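PDB 5J8N: exodeoxyribonuclease III from Methanosarcina mazei, which probably cleaves DNA phosphodiester bonds with magnesium or manganese, as an endonuclease at abasic sites and a 3'-5' exonuclease on double-stranded DNA. Local coordinates for residues A[26-32]-A[53-57]; A[90-96]-A[124-128]; A[136-140]-A[186-190]. The protein carries 3 engineered substitutions. All coordinates share one frame; numbering follows the deposited sequence. Where two conformers were deposited one is given.

Overall arrangement
Followed from the N terminus, the three contacts come in series, none nested in or crossing another, all within the DNase I-like fold. Interaction 1 closes first, a 20-residue loop that brings the end of helix 22-27 against the residues leading into edge strand 57-61 of the six-stranded sheet. Interaction 2 closes 27 residues, setting helix 89-92 and the turn after it on helix 119-141. Further along the same helix, interaction 3 closes 45 residues and joins it to the start of strand 189-191 in the second sheet. Interactions 2 and 3 have centres about 19 Å apart; interaction 1 lies about 29 and 30 Å from them, centre to centre.

Interaction 1 (A[26-32]-A[53-57]); sequences LLEHRFD and IQGYY
Tyr56 reaches across to residues 26-32 and ends in a hydrogen bond from its OH to Phe31 O, 2.6 Å long. The donor lies in the carbonyl plane, and Phe31 O also sits near the plane of the tyrosine ring, at its edge. The same hydroxyl accepts from a water that in turn takes the backbone N-H of Phe31, so direct and water-mediated links both join it to one residue. Over one face of the ring lies Leu26 CD1, 3.7 Å from the centroid and only 8° off the normal, a CH-pi contact almost above the centre. The His29 ring meets Tyr56 obliquely, its plane turned 47° from the tyrosine plane, with Tyr56 CE2 over the centre of the imidazole. At the imidazole edge, His29 NE2 gives Gln54 O a weak, well-bent hydrogen bond of 3.1 Å.

This contact belongs to the DNase I-like fold, where helix 22-27 runs out ahead of strand 33-37 and the facing loop leads into edge strand 57-61. His29 leaves the helix with positive phi. Gly55 also has positive phi, and a CB there would clash with His29 CE1.

Beyond the aromatic pair, Leu26 CD2 meets Ile53 CG1 tip to tip at 3.6 Å. The leucine's CG is anti to the backbone N (chi1 -175°), which carries both methyls toward the facing loop. Leu27 CD2 presses tightly on Ile53 CD1 at 3.5 Å. Farther out, Phe74 of strand 71-75 touches both Leu26 and Tyr56, while Lys76 NZ hydrogen-bonds to His29 O.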
loop_
_atom_site.group_PDB
_atom_site.type_symbol
_atom_site.label_atom_id
_atom_site.label_comp_id
_atom_site.label_asym_id
_atom_site.label_seq_id
_atom_site.Cartn_x
_atom_site.Cartn_y
_atom_site.Cartn_z
ATOM N N LEU A 26 -2.732 9.329 -13.153
ATOM C CA LEU A 26 -2.872 10.500 -12.308
ATOM C C LEU A 26 -3.600 11.621 -13.011
ATOM O O LEU A 26 -4.575 12.166 -12.451
ATOM C CB LEU A 26 -1.462 10.937 -11.850
ATOM C CG LEU A 26 -1.424 12.091 -10.863
ATOM C CD1 LEU A 26 -2.210 11.835 -9.583
ATOM C CD2 LEU A 26 0.070 12.381 -10.572
ATOM N N LEU A 27 -3.191 11.965 -14.234
ATOM C CA LEU A 27 -3.717 13.140 -14.915
ATOM C C LEU A 27 -5.174 12.980 -15.408
ATOM O O LEU A 27 -5.787 13.960 -15.804
ATOM C CB LEU A 27 -2.846 13.487 -16.122
ATOM C CG LEU A 27 -1.420 13.925 -15.762
ATOM C CD1 LEU A 27 -0.711 14.296 -17.023
ATOM C CD2 LEU A 27 -1.439 15.090 -14.803
ATOM N N GLU A 28 -5.679 11.754 -15.367
ATOM C CA GLU A 28 -7.068 11.506 -15.697
ATOM C C GLU A 28 -8.008 12.108 -14.634
ATOM O O GLU A 28 -9.191 12.354 -14.893
ATOM C CB GLU A 28 -7.291 9.984 -15.806
ATOM C CG GLU A 28 -8.649 9.611 -16.399
ATOM C CD GLU A 28 -8.784 8.116 -16.565
ATOM O OE1 GLU A 28 -8.344 7.333 -15.699
ATOM O OE2 GLU A 28 -9.361 7.763 -17.620
ATOM N N HIS A 29 -7.477 12.308 -13.437
ATOM C CA HIS A 29 -8.270 12.890 -12.321
ATOM C C HIS A 29 -9.415 11.991 -11.835
ATOM O O HIS A 29 -10.332 12.456 -11.173
ATOM C CB HIS A 29 -8.782 14.271 -12.717
ATOM C CG HIS A 29 -7.778 15.333 -12.464
ATOM N ND1 HIS A 29 -7.884 16.185 -11.388
ATOM C CD2 HIS A 29 -6.599 15.609 -13.060
ATOM C CE1 HIS A 29 -6.837 16.989 -11.373
ATOM N NE2 HIS A 29 -6.043 16.658 -12.374
ATOM N N ARG A 30 -9.352 10.721 -12.215
ATOM C CA ARG A 30 -10.366 9.763 -11.810
ATOM C C ARG A 30 -10.356 9.557 -10.284
ATOM O O ARG A 30 -11.424 9.346 -9.669
ATOM C CB ARG A 30 -10.084 8.431 -12.535
ATOM C CG ARG A 30 -11.158 7.363 -12.379
ATOM C CD ARG A 30 -10.907 6.212 -13.388
ATOM N NE ARG A 30 -11.973 5.231 -13.176
ATOM C CZ ARG A 30 -12.367 4.335 -14.084
ATOM N NH1 ARG A 30 -11.737 4.240 -15.249
ATOM N NH2 ARG A 30 -13.373 3.517 -13.822
ATOM N N PHE A 31 -9.188 9.663 -9.635
ATOM C CA PHE A 31 -9.052 9.289 -8.221
ATOM C C PHE A 31 -8.824 10.511 -7.349
ATOM O O PHE A 31 -8.053 11.410 -7.698
ATOM C CB PHE A 31 -7.932 8.256 -8.073
ATOM C CG PHE A 31 -8.285 6.988 -8.782
ATOM C CD1 PHE A 31 -9.178 6.100 -8.187
ATOM C CD2 PHE A 31 -7.833 6.736 -10.066
ATOM C CE1 PHE A 31 -9.592 4.930 -8.839
ATOM C CE2 PHE A 31 -8.268 5.544 -10.731
ATOM C CZ PHE A 31 -9.137 4.661 -10.108
ATOM N N ASP A 32 -9.495 10.536 -6.193
ATOM C CA ASP A 32 -9.288 11.606 -5.232
ATOM C C ASP A 32 -7.929 11.513 -4.528
ATOM O O ASP A 32 -7.361 12.531 -4.170
ATOM C CB ASP A 32 -10.393 11.603 -4.177
ATOM C CG ASP A 32 -11.750 11.824 -4.804
ATOM O OD1 ASP A 32 -12.054 12.977 -5.137
ATOM O OD2 ASP A 32 -12.495 10.858 -5.017
ATOM N N ILE A 53 2.296 18.509 -11.085
ATOM C CA ILE A 53 0.963 18.067 -11.443
ATOM C C ILE A 53 0.045 19.192 -11.026
ATOM O O ILE A 53 0.385 19.924 -10.103
ATOM C CB ILE A 53 0.599 16.769 -10.728
ATOM C CG1 ILE A 53 1.512 15.658 -11.219
ATOM C CG2 ILE A 53 -0.846 16.392 -10.974
ATOM C CD1 ILE A 53 1.226 15.243 -12.612
ATOM N N GLN A 54 -1.078 19.339 -11.730
ATOM C CA GLN A 54 -2.098 20.341 -11.455
ATOM C C GLN A 54 -3.397 19.676 -10.967
ATOM O O GLN A 54 -3.794 18.611 -11.468
ATOM C CB GLN A 54 -2.380 21.203 -12.702
ATOM C CG GLN A 54 -2.443 20.454 -14.049
ATOM C CD GLN A 54 -1.104 19.840 -14.499
ATOM O OE1 GLN A 54 -0.068 20.515 -14.513
ATOM N NE2 GLN A 54 -1.125 18.551 -14.846
ATOM N N GLY A 55 -4.052 20.324 -10.004
ATOM C CA GLY A 55 -5.250 19.814 -9.358
ATOM C C GLY A 55 -4.960 18.759 -8.290
ATOM O O GLY A 55 -5.908 18.229 -7.729
ATOM N N TYR A 56 -3.682 18.440 -8.057
ATOM C CA TYR A 56 -3.292 17.536 -6.942
ATOM C C TYR A 56 -2.218 18.171 -6.065
ATOM O O TYR A 56 -1.343 18.838 -6.574
ATOM C CB TYR A 56 -2.757 16.196 -7.422
ATOM C CG TYR A 56 -3.787 15.246 -7.972
ATOM C CD1 TYR A 56 -4.422 14.331 -7.145
ATOM C CD2 TYR A 56 -4.076 15.243 -9.337
ATOM C CE1 TYR A 56 -5.378 13.394 -7.655
ATOM C CE2 TYR A 56 -5.033 14.343 -9.846
ATOM C CZ TYR A 56 -5.660 13.423 -9.005
ATOM O OH TYR A 56 -6.599 12.557 -9.535
ATOM N N TYR A 57 -2.340 17.964 -4.771
ATOM C CA TYR A 57 -1.241 18.147 -3.830
ATOM C C TYR A 57 -0.435 16.872 -3.894
ATOM O O TYR A 57 -0.996 15.786 -4.088
ATOM C CB TYR A 57 -1.758 18.399 -2.422
ATOM C CG TYR A 57 -2.535 19.696 -2.333
ATOM C CD1 TYR A 57 -1.880 20.898 -2.046
ATOM C CD2 TYR A 57 -3.920 19.732 -2.532
ATOM C CE1 TYR A 57 -2.567 22.085 -1.981
ATOM C CE2 TYR A 57 -4.620 20.937 -2.460
ATOM C CZ TYR A 57 -3.924 22.107 -2.198
ATOM O OH TYR A 57 -4.593 23.302 -2.128
HETATM O O HOH W 1 -6.519 10.098 -10.930
#

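Interaction 2 (A[90-96]-A[124-128]); sequences VFDREGR and YKMAF
Phe91 packs against both Tyr124 and Phe128 of helix 119-141, and the three rings form an aromatic cluster. It turns its edge to the face of Tyr124 in an offset edge-to-face pair, planes at 64° and centroids 5.2 Å apart. Phe128 in turn directs its edge at the face of Phe91 with planes at 79°, and its CA lies over a face of the Phe91 ring, a CH-pi contact 4.1 Å from the centroid. Tyr124 has CG anti to N, which carries the ring to the end of helix 89-92, where Tyr124 OH donates to Val90 O at 2.8 Å, tilted somewhat from the carbonyl plane.

The Glu94 carboxylate lies 17° from parallel to the Tyr124 ring, Glu94 CD 3.1 Å from Tyr124 OH without hydrogen bonding to it. Arg96 meets Glu94 side-on, NE (2.9 Å) and NH2 both to OE1, which also bridges to Arg121, itself in a cation-pi contact with Tyr124. An alanine at Glu94 would probably leave Arg96 and Arg121 without their shared anion and the arginine side chains freer to turn. Arg96 CD rests on Phe128 CE2 at 3.7 Å, and Arg96 NH1 donates to Tyr111 O. A type I turn from Asp92 to Gly95 thus leads to Arg96, next to the family's predicted active site, where Tyr111 is expected to act and Asn153 to stabilise the transition state.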
loop_
_atom_site.group_PDB
_atom_site.type_symbol
_atom_site.label_atom_id
_atom_site.label_comp_id
_atom_site.label_asym_id
_atom_site.label_seq_id
_atom_site.Cartn_x
_atom_site.Cartn_y
_atom_site.Cartn_z
ATOM N N VAL A 90 15.122 3.793 12.880
ATOM C CA VAL A 90 15.587 2.642 12.112
ATOM C C VAL A 90 14.543 2.256 11.059
ATOM O O VAL A 90 14.907 1.653 10.018
ATOM C CB VAL A 90 15.944 1.454 13.048
ATOM C CG1 VAL A 90 14.679 0.867 13.686
ATOM C CG2 VAL A 90 16.735 0.404 12.311
ATOM N N PHE A 91 13.275 2.650 11.227
ATOM C CA PHE A 91 12.275 2.439 10.185
ATOM C C PHE A 91 12.097 3.682 9.327
ATOM O O PHE A 91 11.968 3.580 8.059
ATOM C CB PHE A 91 10.912 2.022 10.817
ATOM C CG PHE A 91 11.018 0.788 11.662
ATOM C CD1 PHE A 91 11.627 -0.359 11.147
ATOM C CD2 PHE A 91 10.570 0.760 12.978
ATOM C CE1 PHE A 91 11.772 -1.500 11.911
ATOM C CE2 PHE A 91 10.754 -0.386 13.764
ATOM C CZ PHE A 91 11.364 -1.528 13.228
ATOM N N ASP A 92 12.129 4.866 9.919
ATOM C CA ASP A 92 11.870 6.092 9.153
ATOM C C ASP A 92 12.956 6.271 8.086
ATOM O O ASP A 92 12.626 6.766 6.972
ATOM C CB ASP A 92 11.808 7.340 10.080
ATOM C CG ASP A 92 10.633 7.295 11.066
ATOM O OD1 ASP A 92 9.839 6.395 11.019
ATOM O OD2 ASP A 92 10.607 8.196 11.910
ATOM N N ARG A 93 14.171 5.817 8.338
ATOM C CA ARG A 93 15.280 6.079 7.428
ATOM C C ARG A 93 15.130 5.279 6.113
ATOM O O ARG A 93 15.898 5.494 5.168
ATOM C CB ARG A 93 16.625 5.768 8.090
ATOM C CG ARG A 93 17.090 4.299 8.036
ATOM C CD ARG A 93 18.601 4.102 8.421
ATOM N NE ARG A 93 18.846 4.104 9.863
ATOM C CZ ARG A 93 19.449 3.128 10.552
ATOM N NH1 ARG A 93 19.891 2.032 9.955
ATOM N NH2 ARG A 93 19.609 3.253 11.858
ATOM N N GLU A 94 14.181 4.356 6.061
ATOM C CA GLU A 94 13.953 3.593 4.828
ATOM C C GLU A 94 12.825 4.156 3.985
ATOM O O GLU A 94 12.546 3.630 2.911
ATOM C CB GLU A 94 13.720 2.123 5.151
ATOM C CG GLU A 94 14.994 1.472 5.702
ATOM C CD GLU A 94 15.014 -0.052 5.568
ATOM O OE1 GLU A 94 14.077 -0.679 5.015
ATOM O OE2 GLU A 94 15.993 -0.644 6.132
ATOM N N GLY A 95 12.197 5.234 4.411
ATOM C CA GLY A 95 11.216 5.927 3.558
ATOM C C GLY A 95 10.066 5.082 3.102
ATOM O O GLY A 95 9.637 5.165 1.917
ATOM N N ARG A 96 9.475 4.352 4.047
ATOM C CA ARG A 96 8.418 3.399 3.771
ATOM C C ARG A 96 7.049 3.826 4.229
ATOM O O ARG A 96 6.103 3.078 4.015
ATOM C CB ARG A 96 8.731 2.072 4.500
ATOM C CG ARG A 96 9.954 1.378 3.998
ATOM C CD ARG A 96 10.165 0.106 4.828
ATOM N NE ARG A 96 11.330 -0.504 4.240
ATOM C CZ ARG A 96 11.302 -1.190 3.125
ATOM N NH1 ARG A 96 10.142 -1.433 2.528
ATOM N NH2 ARG A 96 12.452 -1.676 2.617
ATOM N N TYR A 124 13.671 -7.716 10.201
ATOM C CA TYR A 124 13.358 -6.313 10.083
ATOM C C TYR A 124 11.905 -6.146 9.686
ATOM O O TYR A 124 11.195 -5.283 10.217
ATOM C CB TYR A 124 14.290 -5.649 9.041
ATOM C CG TYR A 124 14.096 -4.148 8.863
ATOM C CD1 TYR A 124 14.849 -3.242 9.626
ATOM C CD2 TYR A 124 13.220 -3.630 7.928
ATOM C CE1 TYR A 124 14.666 -1.878 9.455
ATOM C CE2 TYR A 124 13.050 -2.275 7.749
ATOM C CZ TYR A 124 13.787 -1.404 8.516
ATOM O OH TYR A 124 13.588 -0.067 8.314
ATOM N N LYS A 125 11.456 -6.925 8.701
ATOM C CA LYS A 125 10.058 -6.923 8.292
ATOM C C LYS A 125 9.115 -7.182 9.487
ATOM O O LYS A 125 8.142 -6.442 9.675
ATOM C CB LYS A 125 9.830 -7.983 7.198
ATOM C CG LYS A 125 8.399 -8.079 6.719
ATOM C CD LYS A 125 8.284 -9.185 5.667
ATOM C CE LYS A 125 6.849 -9.206 5.112
ATOM N NZ LYS A 125 6.684 -10.349 4.150
ATOM N N MET A 126 9.412 -8.206 10.273
ATOM C CA MET A 126 8.548 -8.516 11.419
ATOM C C MET A 126 8.601 -7.394 12.470
ATOM O O MET A 126 7.566 -7.062 13.076
ATOM C CB MET A 126 8.933 -9.849 12.004
ATOM C CG MET A 126 8.771 -11.045 11.066
ATOM S SD MET A 126 7.109 -11.248 10.381
ATOM C CE MET A 126 6.178 -11.596 11.858
ATOM N N ALA A 127 9.772 -6.803 12.679
ATOM C CA ALA A 127 9.887 -5.691 13.620
ATOM C C ALA A 127 9.095 -4.464 13.103
ATOM O O ALA A 127 8.448 -3.725 13.864
ATOM C CB ALA A 127 11.345 -5.343 13.821
ATOM N N PHE A 128 9.150 -4.213 11.804
ATOM C CA PHE A 128 8.371 -3.132 11.186
ATOM C C PHE A 128 6.897 -3.386 11.394
ATOM O O PHE A 128 6.155 -2.469 11.751
ATOM C CB PHE A 128 8.740 -3.001 9.680
ATOM C CG PHE A 128 8.153 -1.790 9.032
ATOM C CD1 PHE A 128 6.845 -1.776 8.668
ATOM C CD2 PHE A 128 8.967 -0.683 8.722
ATOM C CE1 PHE A 128 6.260 -0.669 8.050
ATOM C CE2 PHE A 128 8.401 0.429 8.103
ATOM C CZ PHE A 128 7.040 0.439 7.761
#

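Interaction 3 (A[136-140]-A[186-190]); sequences ANALK and AAGYL
The backbones approach most closely at Asn137 and Ala187, with CA atoms 7.6 Å apart, where helix 119-141 passes the turn at Gly188 that leads into strand 189-191. Tyr189 extends from the start of that strand toward the helix, and its OH donates to Asn137 OD1 at 2.8 Å. The donor is tilted somewhat from the carbonyl plane, yet the amide and the ring are nearly coplanar, 16° apart, with OD1 at the ring edge. Asn137 has CG anti to its carbonyl carbon, which directs the amide at the hydroxyl. Ala136 CB also abuts this hydroxyl, 3.4 Å from Tyr189 OH, and Ala187 CB lies 3.7 Å from Asn137 OD1.

The helix here covers one side of the second sheet of the DNase I-like fold. Tyr189 packs on Leu146 and Ile148 of strand 146-149, and Lys140 on Leu146, so the tyrosine is held between helix and sheet. Gly188 meanwhile pairs its backbone with Glu228, just past strand 218-227.

Lys140 crosses the tyrosine obliquely. Its chain starts out extended, then bends at chi3 and chi4 (71° and 68°), curling Lys140 CE to 3.5 Å from Tyr189 OH and carrying NZ to Ala187 O. That bond from Lys140 NZ is 3.0 Å, in the carbonyl plane of Ala187. A water accepting from NZ donates to Gly188 O at 2.8 Å, so the ammonium reaches two consecutive carbonyls, one directly and one by way of water. At Gly188, with positive phi, a CB would collide with the carbonyl oxygen of Ala187 and crowd Lys140 NZ.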
loop_
_atom_site.group_PDB
_atom_site.type_symbol
_atom_site.label_atom_id
_atom_site.label_comp_id
_atom_site.label_asym_id
_atom_site.label_seq_id
_atom_site.Cartn_x
_atom_site.Cartn_y
_atom_site.Cartn_z
ATOM N N ALA A 136 -0.600 2.198 14.673
ATOM C CA ALA A 136 -1.999 2.272 14.257
ATOM C C ALA A 136 -2.891 2.112 15.464
ATOM O O ALA A 136 -3.859 2.882 15.603
ATOM C CB ALA A 136 -2.232 1.211 13.233
ATOM N N ASN A 137 -2.592 1.179 16.372
ATOM C CA ASN A 137 -3.464 0.979 17.519
ATOM C C ASN A 137 -3.521 2.226 18.396
ATOM O O ASN A 137 -4.554 2.534 18.947
ATOM C CB ASN A 137 -3.015 -0.243 18.305
ATOM C CG ASN A 137 -3.442 -1.558 17.639
ATOM O OD1 ASN A 137 -4.239 -1.577 16.716
ATOM N ND2 ASN A 137 -2.923 -2.667 18.147
ATOM N N ALA A 138 -2.424 2.962 18.536
ATOM C CA ALA A 138 -2.468 4.158 19.342
ATOM C C ALA A 138 -3.402 5.179 18.716
ATOM O O ALA A 138 -4.170 5.805 19.456
ATOM C CB ALA A 138 -1.036 4.726 19.544
ATOM N N LEU A 139 -3.335 5.379 17.406
ATOM C CA LEU A 139 -4.273 6.293 16.749
ATOM C C LEU A 139 -5.749 5.829 16.895
ATOM O O LEU A 139 -6.643 6.634 17.132
ATOM C CB LEU A 139 -3.951 6.478 15.267
ATOM C CG LEU A 139 -2.635 7.241 15.016
ATOM C CD1 LEU A 139 -2.386 7.295 13.516
ATOM C CD2 LEU A 139 -2.689 8.625 15.600
ATOM N N LYS A 140 -5.966 4.537 16.730
ATOM C CA LYS A 140 -7.310 3.990 16.844
ATOM C C LYS A 140 -7.859 4.189 18.266
ATOM O O LYS A 140 -9.038 4.515 18.432
ATOM C CB LYS A 140 -7.297 2.507 16.446
ATOM C CG LYS A 140 -8.713 1.953 16.211
ATOM C CD LYS A 140 -8.628 0.615 15.440
ATOM C CE LYS A 140 -8.077 -0.472 16.341
ATOM N NZ LYS A 140 -9.042 -0.797 17.438
ATOM N N ALA A 186 -7.370 -8.839 13.915
ATOM C CA ALA A 186 -8.036 -9.061 15.187
ATOM C C ALA A 186 -7.991 -7.856 16.133
ATOM O O ALA A 186 -8.868 -7.735 17.012
ATOM C CB ALA A 186 -7.460 -10.291 15.871
ATOM N N ALA A 187 -7.062 -6.926 15.903
ATOM C CA ALA A 187 -7.025 -5.687 16.680
ATOM C C ALA A 187 -8.117 -4.713 16.284
ATOM O O ALA A 187 -8.273 -3.688 16.919
ATOM C CB ALA A 187 -5.663 -5.012 16.532
ATOM N N GLY A 188 -8.879 -5.056 15.247
ATOM C CA GLY A 188 -10.063 -4.286 14.870
ATOM C C GLY A 188 -9.911 -3.580 13.537
ATOM O O GLY A 188 -10.317 -2.423 13.405
ATOM N N TYR A 189 -9.375 -4.274 12.541
ATOM C CA TYR A 189 -9.209 -3.720 11.225
ATOM C C TYR A 189 -9.814 -4.697 10.225
ATOM O O TYR A 189 -9.826 -5.919 10.470
ATOM C CB TYR A 189 -7.726 -3.451 10.887
ATOM C CG TYR A 189 -7.037 -2.517 11.877
ATOM C CD1 TYR A 189 -6.445 -3.017 13.024
ATOM C CD2 TYR A 189 -6.942 -1.133 11.616
ATOM C CE1 TYR A 189 -5.840 -2.184 13.924
ATOM C CE2 TYR A 189 -6.336 -0.291 12.531
ATOM C CZ TYR A 189 -5.766 -0.834 13.653
ATOM O OH TYR A 189 -5.128 -0.005 14.561
ATOM N N LEU A 190 -10.201 -4.161 9.071
ATOM C CA LEU A 190 -10.834 -4.936 7.998
ATOM C C LEU A 190 -10.023 -4.915 6.752
ATOM O O LEU A 190 -9.521 -3.839 6.348
ATOM C CB LEU A 190 -12.231 -4.358 7.676
ATOM C CG LEU A 190 -13.137 -4.262 8.870
ATOM C CD1 LEU A 190 -14.452 -3.582 8.443
ATOM C CD2 LEU A 190 -13.400 -5.654 9.448
HETATM O O HOH W 2 -11.475 -1.191 15.668
#